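Local coordinates for protein Rho-class glutathione S-transferase (PDB 3QAV) that probably conjugates glutathione to electrophilic compounds, as a dimeric cytosolic enzyme of the glutathione S-transferase superfamily, at residues C38-L43 against E90-C95. Sequence-based numbering, arbitrary orientation.
Sequences CWKVLL and ESTAIC
Lys40 reaches from helix 36-47 to the first turn of helix 91-101, where its NZ donates a hydrogen bond to Thr92 OG1, at 2.9 Å. A bend at chi3 (61°) in an otherwise extended chain carries CE and the ammonium group across to Thr92 and Ser91. Before the bend, Lys40 CD passes Ser91 OG at 3.3 Å. The same OG lies 3.0 Å from Lys40 NZ and is hydrogen-bonded to Pro37 O, in the first turn of the lysine's own helix. Ser91 contacts glutathione in a structure of this protein, so the pairing ties the start of one helix to a binding-site residue on the other. Nearer the backbone, Lys40 CB and Cys95 SG are 4.2 Å apart, a van der Waals contact. With an alanine here instead of Lys40, Thr92 OG1 is likely to lose this donor and a gap to open beside Ser91. Val41 follows with a mainly apolar contact: its CG2 comes within 3.7 Å of Ile94 CG2, and the two side chains cross at about a right angle. Both methyls of Val41 touch that one branch.

The two segments run almost parallel, at 7° with axes 9.1 Å apart, within the thioredoxin-like N-terminal domain of the transferase. Strand 86-88 lies against Ile94, strand 28-31 packs on Cys38 and Leu42, and helix 183-197 packs on the lysine through Val186 and Phe187, the latter in a cation-pi contact. Phe123 of the second subunit packs on Thr92.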
loop_
_atom_site.group_PDB
_atom_site.type_symbol
_atom_site.label_atom_id
_atom_site.label_comp_id
_atom_site.label_asym_id
_atom_site.label_seq_id
_atom_site.Cartn_x
_atom_site.Cartn_y
_atom_site.Cartn_z
ATOM N N CYS A 38 -1.093 9.502 9.428
ATOM C CA CYS A 38 -1.151 9.789 10.857
ATOM C C CYS A 38 -2.605 9.716 11.310
ATOM O O CYS A 38 -2.920 9.132 12.350
ATOM C CB CYS A 38 -0.599 11.186 11.158
ATOM S SG CYS A 38 1.189 11.351 10.911
ATOM N N TRP A 39 -3.486 10.307 10.511
ATOM C CA TRP A 39 -4.912 10.346 10.818
ATOM C C TRP A 39 -5.440 8.938 11.008
ATOM O O TRP A 39 -6.197 8.678 11.932
ATOM C CB TRP A 39 -5.680 11.041 9.684
ATOM C CG TRP A 39 -6.984 11.650 10.107
ATOM C CD1 TRP A 39 -7.713 11.343 11.224
ATOM C CD2 TRP A 39 -7.734 12.645 9.398
ATOM N NE1 TRP A 39 -8.870 12.087 11.250
ATOM C CE2 TRP A 39 -8.908 12.893 10.142
ATOM C CE3 TRP A 39 -7.528 13.352 8.207
ATOM C CZ2 TRP A 39 -9.879 13.820 9.731
ATOM C CZ3 TRP A 39 -8.488 14.272 7.798
ATOM C CH2 TRP A 39 -9.652 14.497 8.561
ATOM N N LYS A 40 -5.032 8.027 10.131
ATOM C CA LYS A 40 -5.458 6.633 10.215
ATOM C C LYS A 40 -5.202 6.092 11.615
ATOM O O LYS A 40 -6.083 5.491 12.246
ATOM C CB LYS A 40 -4.684 5.780 9.207
ATOM C CG LYS A 40 -5.127 5.909 7.757
ATOM C CD LYS A 40 -4.079 5.319 6.804
ATOM C CE LYS A 40 -3.835 3.832 7.046
ATOM N NZ LYS A 40 -2.765 3.255 6.153
ATOM N N VAL A 41 -3.983 6.308 12.098
ATOM C CA VAL A 41 -3.587 5.842 13.416
ATOM C C VAL A 41 -4.412 6.461 14.552
ATOM O O VAL A 41 -4.851 5.753 15.457
ATOM C CB VAL A 41 -2.077 6.108 13.662
ATOM C CG1 VAL A 41 -1.695 5.687 15.077
ATOM C CG2 VAL A 41 -1.247 5.288 12.656
ATOM N N LEU A 42 -4.631 7.773 14.500
ATOM C CA LEU A 42 -5.399 8.443 15.547
ATOM C C LEU A 42 -6.840 7.942 15.580
ATOM O O LEU A 42 -7.428 7.794 16.656
ATOM C CB LEU A 42 -5.382 9.957 15.335
ATOM C CG LEU A 42 -3.999 10.638 15.347
ATOM C CD1 LEU A 42 -4.168 12.140 15.125
ATOM C CD2 LEU A 42 -3.297 10.366 16.676
ATOM N N LEU A 43 -7.404 7.686 14.402
ATOM C CA LEU A 43 -8.777 7.206 14.305
ATOM C C LEU A 43 -8.924 5.826 14.924
ATOM O O LEU A 43 -9.886 5.562 15.635
ATOM C CB LEU A 43 -9.234 7.171 12.842
ATOM C CG LEU A 43 -9.660 8.510 12.239
ATOM C CD1 LEU A 43 -10.158 8.294 10.823
ATOM C CD2 LEU A 43 -10.769 9.120 13.090
ATOM N N GLU A 90 5.125 1.823 9.841
ATOM C CA GLU A 90 4.174 1.900 8.737
ATOM C C GLU A 90 2.752 2.059 9.273
ATOM O O GLU A 90 2.282 1.254 10.088
ATOM C CB GLU A 90 4.258 0.658 7.855
ATOM C CG GLU A 90 5.471 0.604 6.930
ATOM C CD GLU A 90 5.491 1.729 5.905
ATOM O OE1 GLU A 90 4.405 2.110 5.401
ATOM O OE2 GLU A 90 6.600 2.225 5.593
ATOM N N SER A 91 2.079 3.110 8.819
ATOM C CA SER A 91 0.708 3.399 9.232
ATOM C C SER A 91 -0.211 2.172 9.215
ATOM O O SER A 91 -0.950 1.923 10.172
ATOM C CB SER A 91 0.124 4.482 8.323
ATOM O OG SER A 91 -1.287 4.537 8.433
ATOM N N THR A 92 -0.182 1.417 8.125
ATOM C CA THR A 92 -1.030 0.237 8.012
ATOM C C THR A 92 -0.624 -0.821 9.039
ATOM O O THR A 92 -1.480 -1.470 9.650
ATOM C CB THR A 92 -0.967 -0.336 6.581
ATOM O OG1 THR A 92 -1.478 0.646 5.671
ATOM C CG2 THR A 92 -1.790 -1.623 6.454
ATOM N N ALA A 93 0.681 -0.971 9.252
ATOM C CA ALA A 93 1.171 -1.943 10.215
ATOM C C ALA A 93 0.732 -1.553 11.617
ATOM O O ALA A 93 0.386 -2.411 12.421
ATOM C CB ALA A 93 2.692 -2.028 10.151
ATOM N N ILE A 94 0.761 -0.257 11.914
ATOM C CA ILE A 94 0.354 0.224 13.222
ATOM C C ILE A 94 -1.120 -0.133 13.459
ATOM O O ILE A 94 -1.490 -0.651 14.517
ATOM C CB ILE A 94 0.538 1.755 13.329
ATOM C CG1 ILE A 94 2.035 2.106 13.355
ATOM C CG2 ILE A 94 -0.157 2.274 14.570
ATOM C CD1 ILE A 94 2.317 3.580 13.206
ATOM N N CYS A 95 -1.953 0.154 12.464
ATOM C CA CYS A 95 -3.382 -0.138 12.546
ATOM C C CYS A 95 -3.636 -1.622 12.754
ATOM O O CYS A 95 -4.453 -1.993 13.584
ATOM C CB CYS A 95 -4.100 0.342 11.281
ATOM S SG CYS A 95 -4.185 2.153 11.184
#